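Local coordinates for protein HP0721 (Helicobacter pylori, PDB 2XRH) that is a secreted protein of unknown function, crystallised in truncated form as an all-helical dimer that holds nicotinic acid in a pocket, at residues A[17-22]-A[36-41]; A[21-26]-A[55-60]; A[78-83]-A[90-95]. All blocks are in the same frame, centred on the assembly; numbering follows the deposited sequence. Where two conformers were deposited one is given.

Contact 1 of 3, residues A[17-22]-A[36-41]; sequences EDLAKM and KELKKR
Leu19 swings its CG anti to its own carbonyl carbon (chi1 -75°) and, with chi2 fully extended, carries CD1 across to helix 31-44, where Arg41 bends back at chi2 (-65°) and lays its guanidinium beneath that methyl. Leu19 CD1 sits over the centre of the guanidinium face, 3.6 Å from Arg41 NH1, and the two side chains cross at about a right angle. While the face takes the methyl, N-H groups in the guanidinium plane are used by Glu37, a helical turn earlier, whose chain also bends at chi2. Glu37 OE2 accepts from Arg41 NE at 2.6 Å and from Arg41 NH2 at 2.9 Å, a side-on salt bridge in which both nitrogens share a single oxygen. The two bonds differ in quality: that from NE meets the anti lone pair of OE2, whereas that from NH2 comes from above the carboxylate plane and is more bent. Asp16 forms a salt bridge with Arg41 NH1, and the carbonyl of Thr14 accepts from NH2, so the rotation of the guanidinium under the leucine is fixed from several directions. The gamma-methylene of Glu37 joins the apolar side of the contact, with Glu37 CG 3.8 Å from Leu19 CD1. On the inner side, Leu38 CD2 approaches Leu19 CB at 4.0 Å; Leu38 also packs on Phe53 and Leu57 of helix 47-65, and Phe11 covers Leu19 and Glu37. The axes of 17-21 and 36-41 come no closer than 11.3 Å and cross at 134°, nearer antiparallel than parallel. Bridged chiefly by one leucine, this is helix-helix packing at the border of the hydrophobic core in the all-helical DUF1104 fold.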
loop_
_atom_site.group_PDB
_atom_site.type_symbol
_atom_site.label_atom_id
_atom_site.label_comp_id
_atom_site.label_asym_id
_atom_site.label_seq_id
_atom_site.Cartn_x
_atom_site.Cartn_y
_atom_site.Cartn_z
ATOM N N GLU A 17 21.829 12.988 -4.986
ATOM C CA GLU A 17 22.112 11.535 -5.040
ATOM C C GLU A 17 21.775 10.866 -3.754
ATOM O O GLU A 17 21.013 9.881 -3.735
ATOM C CB GLU A 17 23.588 11.287 -5.345
ATOM C CG GLU A 17 23.966 9.821 -5.383
ATOM C CD GLU A 17 25.398 9.574 -5.872
ATOM O OE1 GLU A 17 26.027 10.496 -6.404
ATOM O OE2 GLU A 17 25.891 8.444 -5.750
ATOM N N ASP A 18 22.351 11.392 -2.678
ATOM C CA ASP A 18 22.139 10.821 -1.370
ATOM C C ASP A 18 20.707 10.979 -0.903
ATOM O O ASP A 18 20.206 10.102 -0.196
ATOM C CB ASP A 18 23.141 11.391 -0.357
ATOM C CG ASP A 18 24.554 10.893 -0.590
ATOM O OD1 ASP A 18 24.768 9.936 -1.395
ATOM O OD2 ASP A 18 25.460 11.486 0.031
ATOM N N LEU A 19 20.025 12.061 -1.268
ATOM C CA LEU A 19 18.602 12.180 -0.931
ATOM C C LEU A 19 17.793 11.100 -1.643
ATOM O O LEU A 19 16.874 10.492 -1.058
ATOM C CB LEU A 19 18.030 13.543 -1.313
ATOM C CG LEU A 19 18.381 14.747 -0.438
ATOM C CD1 LEU A 19 17.822 16.039 -1.040
ATOM C CD2 LEU A 19 17.915 14.583 0.999
ATOM N N ALA A 20 18.091 10.863 -2.920
ATOM C CA ALA A 20 17.414 9.772 -3.631
ATOM C C ALA A 20 17.676 8.403 -2.993
ATOM O O ALA A 20 16.736 7.615 -2.817
ATOM C CB ALA A 20 17.798 9.750 -5.087
ATOM N N LYS A 21 18.920 8.126 -2.612
ATOM C CA LYS A 21 19.314 6.821 -2.072
ATOM C C LYS A 21 18.654 6.471 -0.734
ATOM O O LYS A 21 18.551 5.306 -0.397
ATOM C CB LYS A 21 20.826 6.747 -1.939
ATOM C CG LYS A 21 21.502 6.540 -3.271
ATOM C CD LYS A 21 22.997 6.651 -3.168
ATOM C CE LYS A 21 23.612 6.225 -4.490
ATOM N NZ LYS A 21 25.075 6.284 -4.461
ATOM N N MET A 22 18.196 7.479 -0.015
ATOM C CA MET A 22 17.543 7.256 1.287
ATOM C C MET A 22 16.024 7.122 1.133
ATOM O O MET A 22 15.317 6.931 2.123
ATOM C CB MET A 22 17.906 8.307 2.314
ATOM C CG MET A 22 17.514 9.653 1.966
ATOM S SD MET A 22 17.956 10.848 3.275
ATOM C CE MET A 22 19.705 10.953 3.077
ATOM N N LYS A 36 10.074 18.329 2.406
ATOM C CA LYS A 36 10.344 19.737 2.127
ATOM C C LYS A 36 11.645 19.912 1.336
ATOM O O LYS A 36 11.681 20.714 0.402
ATOM C CB LYS A 36 10.350 20.564 3.420
ATOM C CG LYS A 36 8.977 20.677 4.082
ATOM C CD LYS A 36 9.034 21.415 5.416
ATOM C CE LYS A 36 7.623 21.682 5.918
ATOM N NZ LYS A 36 7.617 22.421 7.248
ATOM N N GLU A 37 12.695 19.194 1.681
ATOM C CA GLU A 37 13.957 19.301 0.972
ATOM C C GLU A 37 13.827 18.815 -0.479
ATOM O O GLU A 37 14.285 19.470 -1.395
ATOM C CB GLU A 37 15.098 18.603 1.670
ATOM C CG GLU A 37 16.466 18.899 1.038
ATOM C CD GLU A 37 16.971 20.331 1.310
ATOM O OE1 GLU A 37 16.548 20.936 2.322
ATOM O OE2 GLU A 37 17.768 20.842 0.509
ATOM N N LEU A 38 13.140 17.707 -0.682
ATOM C CA LEU A 38 12.939 17.158 -2.030
ATOM C C LEU A 38 12.167 18.135 -2.875
ATOM O O LEU A 38 12.556 18.371 -3.997
ATOM C CB LEU A 38 12.193 15.826 -1.945
ATOM C CG LEU A 38 12.898 14.571 -1.449
ATOM C CD1 LEU A 38 11.887 13.403 -1.506
ATOM C CD2 LEU A 38 14.172 14.267 -2.237
ATOM N N LYS A 39 11.127 18.748 -2.307
ATOM C CA LYS A 39 10.269 19.706 -3.024
ATOM C C LYS A 39 11.088 20.938 -3.354
ATOM O O LYS A 39 11.015 21.435 -4.463
ATOM C CB LYS A 39 8.982 20.047 -2.282
ATOM C CG LYS A 39 7.979 18.906 -2.194
ATOM C CD LYS A 39 6.667 19.353 -1.491
ATOM C CE LYS A 39 5.560 18.284 -1.503
ATOM N NZ LYS A 39 4.579 18.399 -2.638
ATOM N N LYS A 40 11.883 21.397 -2.402
ATOM C CA LYS A 40 12.808 22.518 -2.631
ATOM C C LYS A 40 13.715 22.266 -3.838
ATOM O O LYS A 40 13.845 23.130 -4.720
ATOM C CB LYS A 40 13.655 22.770 -1.384
ATOM C CG LYS A 40 14.842 23.676 -1.608
ATOM C CD LYS A 40 15.287 24.281 -0.281
ATOM C CE LYS A 40 14.143 25.008 0.425
ATOM N NZ LYS A 40 13.678 26.219 -0.304
ATOM N N ARG A 41 14.335 21.094 -3.892
ATOM C CA ARG A 41 15.265 20.746 -4.958
ATOM C C ARG A 41 14.519 20.630 -6.287
ATOM O O ARG A 41 14.954 21.169 -7.300
ATOM C CB ARG A 41 16.021 19.424 -4.711
ATOM C CG ARG A 41 16.772 19.255 -3.403
ATOM C CD ARG A 41 17.897 20.181 -3.214
ATOM N NE ARG A 41 18.520 20.008 -1.881
ATOM C CZ ARG A 41 19.517 19.187 -1.556
ATOM N NH1 ARG A 41 20.118 18.431 -2.468
ATOM N NH2 ARG A 41 19.992 19.184 -0.301
#

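Contact 2 of 3, residues A[21-26]-A[55-60]; sequences KMAGVV and KQLHEY
Ala23 packs its methyl directly against the backbone of helix 47-65, with Ala23 CB only 3.4 Å from Leu57 O. Ala23 CB also meets Leu57 CD2 at 4.1 Å and Tyr60 CB at 4.3 Å, so it fits between two side chains one turn apart. This is the buried, close part of the contact, where a small residue lets the loop come near the helix; the next residue, Gly24, reaches the bound nicotinic acid. Lys21 and Tyr60 make the outer part. Both turn CG anti to the carbonyl carbon (Tyr60 chi1 -79°) and the lysine stays extended, which sets the two side chains alongside and pointing the same way. Lys21 CG makes a CH-pi contact 4.0 Å from the centroid of the Tyr60 ring, 19° off the normal, displaced toward the rim; farther out, Lys21 CE lies 3.8 Å from Tyr60 OH. The lysine is exposed, and its NZ forms a salt bridge with Glu17. No hydrogen bond links the two segments directly, but Asn64, farther along helix 47-65, donates to the carbonyls of both Lys21 and Ala23. The loop leaving helix 16-21 thus packs against helix 47-65, with Tyr34 of helix 31-44 also resting on Ala23.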
loop_
_atom_site.group_PDB
_atom_site.type_symbol
_atom_site.label_atom_id
_atom_site.label_comp_id
_atom_site.label_asym_id
_atom_site.label_seq_id
_atom_site.Cartn_x
_atom_site.Cartn_y
_atom_site.Cartn_z
ATOM N N LYS A 21 18.920 8.126 -2.612
ATOM C CA LYS A 21 19.314 6.821 -2.072
ATOM C C LYS A 21 18.654 6.471 -0.734
ATOM O O LYS A 21 18.551 5.306 -0.397
ATOM C CB LYS A 21 20.826 6.747 -1.939
ATOM C CG LYS A 21 21.502 6.540 -3.271
ATOM C CD LYS A 21 22.997 6.651 -3.168
ATOM C CE LYS A 21 23.612 6.225 -4.490
ATOM N NZ LYS A 21 25.075 6.284 -4.461
ATOM N N MET A 22 18.196 7.479 -0.015
ATOM C CA MET A 22 17.543 7.256 1.287
ATOM C C MET A 22 16.024 7.122 1.133
ATOM O O MET A 22 15.317 6.931 2.123
ATOM C CB MET A 22 17.906 8.307 2.314
ATOM C CG MET A 22 17.514 9.653 1.966
ATOM S SD MET A 22 17.956 10.848 3.275
ATOM C CE MET A 22 19.705 10.953 3.077
ATOM N N ALA A 23 15.506 7.198 -0.093
ATOM C CA ALA A 23 14.058 7.061 -0.283
ATOM C C ALA A 23 13.566 5.742 0.276
ATOM O O ALA A 23 14.099 4.682 0.030
ATOM C CB ALA A 23 13.653 7.187 -1.746
ATOM N N GLY A 24 12.515 5.848 1.061
ATOM C CA GLY A 24 11.888 4.660 1.699
ATOM C C GLY A 24 12.473 4.247 3.031
ATOM O O GLY A 24 11.893 3.395 3.722
ATOM N N VAL A 25 13.607 4.827 3.418
ATOM C CA VAL A 25 14.291 4.491 4.670
ATOM C C VAL A 25 14.360 5.636 5.653
ATOM O O VAL A 25 14.742 5.414 6.797
ATOM C CB VAL A 25 15.696 3.939 4.418
ATOM C CG1 VAL A 25 15.604 2.772 3.510
ATOM C CG2 VAL A 25 16.546 4.930 3.843
ATOM N N VAL A 26 13.970 6.837 5.233
ATOM C CA VAL A 26 14.023 8.004 6.122
ATOM C C VAL A 26 13.027 7.748 7.269
ATOM O O VAL A 26 11.954 7.247 7.041
ATOM C CB VAL A 26 13.654 9.313 5.371
ATOM C CG1 VAL A 26 13.522 10.500 6.290
ATOM C CG2 VAL A 26 14.680 9.615 4.268
ATOM N N LYS A 55 12.128 9.436 -10.880
ATOM C CA LYS A 55 12.322 8.027 -11.192
ATOM C C LYS A 55 13.312 7.381 -10.240
ATOM O O LYS A 55 13.095 6.242 -9.771
ATOM C CB LYS A 55 12.782 7.854 -12.645
ATOM C CG LYS A 55 12.925 6.412 -13.140
ATOM C CD LYS A 55 13.431 6.445 -14.603
ATOM C CE LYS A 55 13.481 5.098 -15.301
ATOM N NZ LYS A 55 14.293 5.203 -16.540
ATOM N N GLN A 56 14.393 8.066 -9.956
ATOM C CA GLN A 56 15.379 7.565 -9.000
ATOM C C GLN A 56 14.791 7.405 -7.615
ATOM O O GLN A 56 15.028 6.398 -6.933
ATOM C CB GLN A 56 16.614 8.458 -8.946
ATOM C CG GLN A 56 17.391 8.482 -10.224
ATOM C CD GLN A 56 17.811 7.084 -10.615
ATOM O OE1 GLN A 56 18.494 6.418 -9.847
ATOM N NE2 GLN A 56 17.352 6.605 -11.785
ATOM N N LEU A 57 13.958 8.352 -7.216
ATOM C CA LEU A 57 13.332 8.271 -5.887
ATOM C C LEU A 57 12.464 7.013 -5.838
ATOM O O LEU A 57 12.499 6.243 -4.852
ATOM C CB LEU A 57 12.476 9.496 -5.579
ATOM C CG LEU A 57 13.160 10.789 -5.224
ATOM C CD1 LEU A 57 12.102 11.893 -5.228
ATOM C CD2 LEU A 57 13.838 10.676 -3.902
ATOM N N HIS A 58 11.697 6.779 -6.903
ATOM C CA HIS A 58 10.857 5.586 -6.950
ATOM C C HIS A 58 11.698 4.302 -6.944
ATOM O O HIS A 58 11.384 3.336 -6.240
ATOM C CB HIS A 58 9.964 5.601 -8.203
ATOM C CG HIS A 58 8.834 6.610 -8.170
ATOM N ND1 HIS A 58 8.104 6.896 -7.035
ATOM C CD2 HIS A 58 8.317 7.403 -9.149
ATOM C CE1 HIS A 58 7.195 7.819 -7.300
ATOM N NE2 HIS A 58 7.297 8.144 -8.582
ATOM N N GLU A 59 12.752 4.274 -7.761
ATOM C CA GLU A 59 13.614 3.095 -7.847
ATOM C C GLU A 59 14.267 2.785 -6.527
ATOM O O GLU A 59 14.312 1.634 -6.100
ATOM C CB GLU A 59 14.642 3.239 -8.949
ATOM C CG GLU A 59 13.955 3.259 -10.294
ATOM C CD GLU A 59 14.909 3.285 -11.458
ATOM O OE1 GLU A 59 16.119 3.469 -11.237
ATOM O OE2 GLU A 59 14.435 3.115 -12.603
ATOM N N TYR A 60 14.795 3.796 -5.863
ATOM C CA TYR A 60 15.417 3.568 -4.562
ATOM C C TYR A 60 14.391 3.191 -3.482
ATOM O O TYR A 60 14.673 2.317 -2.662
ATOM C CB TYR A 60 16.292 4.769 -4.123
ATOM C CG TYR A 60 17.622 4.746 -4.808
ATOM C CD1 TYR A 60 18.564 3.793 -4.502
ATOM C CD2 TYR A 60 17.885 5.603 -5.854
ATOM C CE1 TYR A 60 19.738 3.730 -5.176
ATOM C CE2 TYR A 60 19.066 5.575 -6.526
ATOM C CZ TYR A 60 19.988 4.620 -6.194
ATOM O OH TYR A 60 21.162 4.499 -6.858
#

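Contact 3 of 3, residues A[78-83]-A[90-95]; sequences KAVKEA and EDMDDD
Met92 lays its terminal methyl against the flank of Lys81: Met92 CE is 3.6 Å from Lys81 CB and 3.8 Å from Lys81 CA. The CB of Met92 is directed at helix 70-86, and that of Val80 at the loop. The methionine is extended as far as SD and then bends at chi3 (-73°), which turns CE onto the helix surface at the base of the lysine. Sulfur and methyl serve different neighbours, since Met92 SD lies 4.3 Å from Val80 CG1 while CE rests on Lys81. Val80 is buried, packing as well on Ile31 and Pro28. In the all-helical DUF1104 fold this is the C-terminal tail folding back on the last helix, 70-86; both Val80 and Met92 touch the bound nicotinic acid, so the contact forms part of the wall of the ligand pocket. Gln77 and Leu84, on the same helix, pack on Met92 too. Lys81 meets the methionine through its root rather than its amine, and Lys81 NZ remains 5.2 Å from Asp95 OD1, opposite charges near each other but not in contact. The backbone carbonyl of Asp95 accepts from Gln77 NE2, and Asp95 also packs on Phe96 of the second subunit.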
loop_
_atom_site.group_PDB
_atom_site.type_symbol
_atom_site.label_atom_id
_atom_site.label_comp_id
_atom_site.label_asym_id
_atom_site.label_seq_id
_atom_site.Cartn_x
_atom_site.Cartn_y
_atom_site.Cartn_z
ATOM N N LYS A 78 2.100 4.190 7.665
ATOM C CA LYS A 78 1.059 4.832 8.492
ATOM C C LYS A 78 1.653 6.005 9.283
ATOM O O LYS A 78 1.064 7.086 9.402
ATOM C CB LYS A 78 0.387 3.826 9.390
ATOM C CG LYS A 78 -0.494 2.831 8.648
ATOM C CD LYS A 78 -1.399 2.079 9.635
ATOM C CE LYS A 78 -2.363 1.177 8.911
ATOM N NZ LYS A 78 -2.662 -0.125 9.624
ATOM N N ALA A 79 2.833 5.802 9.825
ATOM C CA ALA A 79 3.497 6.828 10.604
ATOM C C ALA A 79 3.894 8.008 9.693
ATOM O O ALA A 79 3.837 9.176 10.092
ATOM C CB ALA A 79 4.711 6.269 11.396
ATOM N N VAL A 80 4.337 7.698 8.479
ATOM C CA VAL A 80 4.693 8.709 7.512
ATOM C C VAL A 80 3.441 9.537 7.192
ATOM O O VAL A 80 3.492 10.757 7.184
ATOM C CB VAL A 80 5.349 8.118 6.232
ATOM C CG1 VAL A 80 5.292 9.115 5.107
ATOM C CG2 VAL A 80 6.814 7.686 6.525
ATOM N N LYS A 81 2.341 8.879 6.934
ATOM C CA LYS A 81 1.100 9.568 6.572
ATOM C C LYS A 81 0.715 10.526 7.680
ATOM O O LYS A 81 0.395 11.676 7.428
ATOM C CB LYS A 81 -0.019 8.549 6.334
ATOM C CG LYS A 81 -1.387 9.125 6.051
ATOM C CD LYS A 81 -2.440 8.056 5.597
ATOM C CE LYS A 81 -2.989 7.211 6.725
ATOM N NZ LYS A 81 -4.395 6.795 6.494
ATOM N N GLU A 82 0.772 10.053 8.906
ATOM C CA GLU A 82 0.454 10.884 10.061
ATOM C C GLU A 82 1.403 12.032 10.258
ATOM O O GLU A 82 0.954 13.157 10.537
ATOM C CB GLU A 82 0.384 10.015 11.292
ATOM C CG GLU A 82 -0.792 9.104 11.301
ATOM C CD GLU A 82 -2.090 9.860 11.129
ATOM O OE1 GLU A 82 -2.325 10.711 12.021
ATOM O OE2 GLU A 82 -2.845 9.623 10.107
ATOM N N ALA A 83 2.699 11.790 10.101
ATOM C CA ALA A 83 3.671 12.854 10.196
ATOM C C ALA A 83 3.407 13.919 9.138
ATOM O O ALA A 83 3.498 15.097 9.413
ATOM C CB ALA A 83 5.108 12.324 10.108
ATOM N N GLU A 90 0.998 17.739 1.852
ATOM C CA GLU A 90 0.010 17.413 0.759
ATOM C C GLU A 90 -0.722 16.026 0.579
ATOM O O GLU A 90 -1.290 15.806 -0.492
ATOM C CB GLU A 90 0.725 17.744 -0.581
ATOM C CG GLU A 90 -0.017 17.366 -1.886
ATOM C CD GLU A 90 0.669 17.887 -3.135
ATOM O OE1 GLU A 90 0.538 19.098 -3.426
ATOM O OE2 GLU A 90 1.323 17.079 -3.845
ATOM N N ASP A 91 -0.803 15.154 1.585
ATOM C CA ASP A 91 -1.204 13.727 1.393
ATOM C C ASP A 91 -0.321 12.997 0.392
ATOM O O ASP A 91 -0.089 13.493 -0.695
ATOM C CB ASP A 91 -2.623 13.532 0.823
ATOM C CG ASP A 91 -3.638 14.426 1.430
ATOM O OD1 ASP A 91 -4.153 14.068 2.513
ATOM O OD2 ASP A 91 -3.960 15.454 0.788
ATOM N N MET A 92 0.114 11.789 0.729
ATOM C CA MET A 92 0.665 10.892 -0.272
ATOM C C MET A 92 -0.399 10.587 -1.313
ATOM O O MET A 92 -1.569 10.343 -0.969
ATOM C CB MET A 92 1.085 9.557 0.363
ATOM C CG MET A 92 2.386 9.595 1.148
ATOM S SD MET A 92 2.785 7.942 1.824
ATOM C CE MET A 92 1.524 7.958 3.102
ATOM N N ASP A 93 0.016 10.554 -2.580
ATOM C CA ASP A 93 -0.869 10.143 -3.666
ATOM C C ASP A 93 -1.194 8.649 -3.513
ATOM O O ASP A 93 -2.325 8.213 -3.720
ATOM C CB ASP A 93 -0.218 10.353 -5.051
ATOM C CG ASP A 93 0.113 11.827 -5.371
ATOM O OD1 ASP A 93 -0.262 12.762 -4.621
ATOM O OD2 ASP A 93 0.766 12.052 -6.414
ATOM N N ASP A 94 -0.181 7.877 -3.133
ATOM C CA ASP A 94 -0.291 6.433 -3.014
ATOM C C ASP A 94 0.169 6.030 -1.615
ATOM O O ASP A 94 1.164 6.555 -1.115
ATOM C CB ASP A 94 0.597 5.811 -4.095
ATOM C CG ASP A 94 1.400 6.873 -4.873
ATOM O OD1 ASP A 94 1.865 7.843 -4.213
ATOM O OD2 ASP A 94 1.557 6.775 -6.117
ATOM N N ASP A 95 -0.539 5.103 -0.975
ATOM C CA ASP A 95 -0.146 4.650 0.327
ATOM C C ASP A 95 1.191 3.929 0.382
ATOM O O ASP A 95 1.895 4.067 1.441
ATOM C CB ASP A 95 -1.168 3.701 0.904
ATOM C CG ASP A 95 -2.380 4.411 1.526
ATOM O OD1 ASP A 95 -2.410 5.668 1.777
ATOM O OD2 ASP A 95 -3.318 3.632 1.812
#

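Contacts 1 and 2 both use the chain around Lys21 and Met22, and their centres lie 9 Å apart. Helix 16-21 packs on helix 31-44 in the first, while its end and the following loop turn onto helix 47-65 in the second; the two touch, for instance where Ala20 O lies 3.2 Å from Tyr60 CB. Contact 3 comes later in the chain, joining helix 70-86 to the loop behind it, its centre about 17 Å from that of contact 1, with a weak, long Lys39-Glu90 ion pair between them, and 15 Å from that of contact 2. Contacts 2 and 3 do not touch, yet Gly24 and Met92 both belong to the nicotinic acid pocket, to which the two loops contribute.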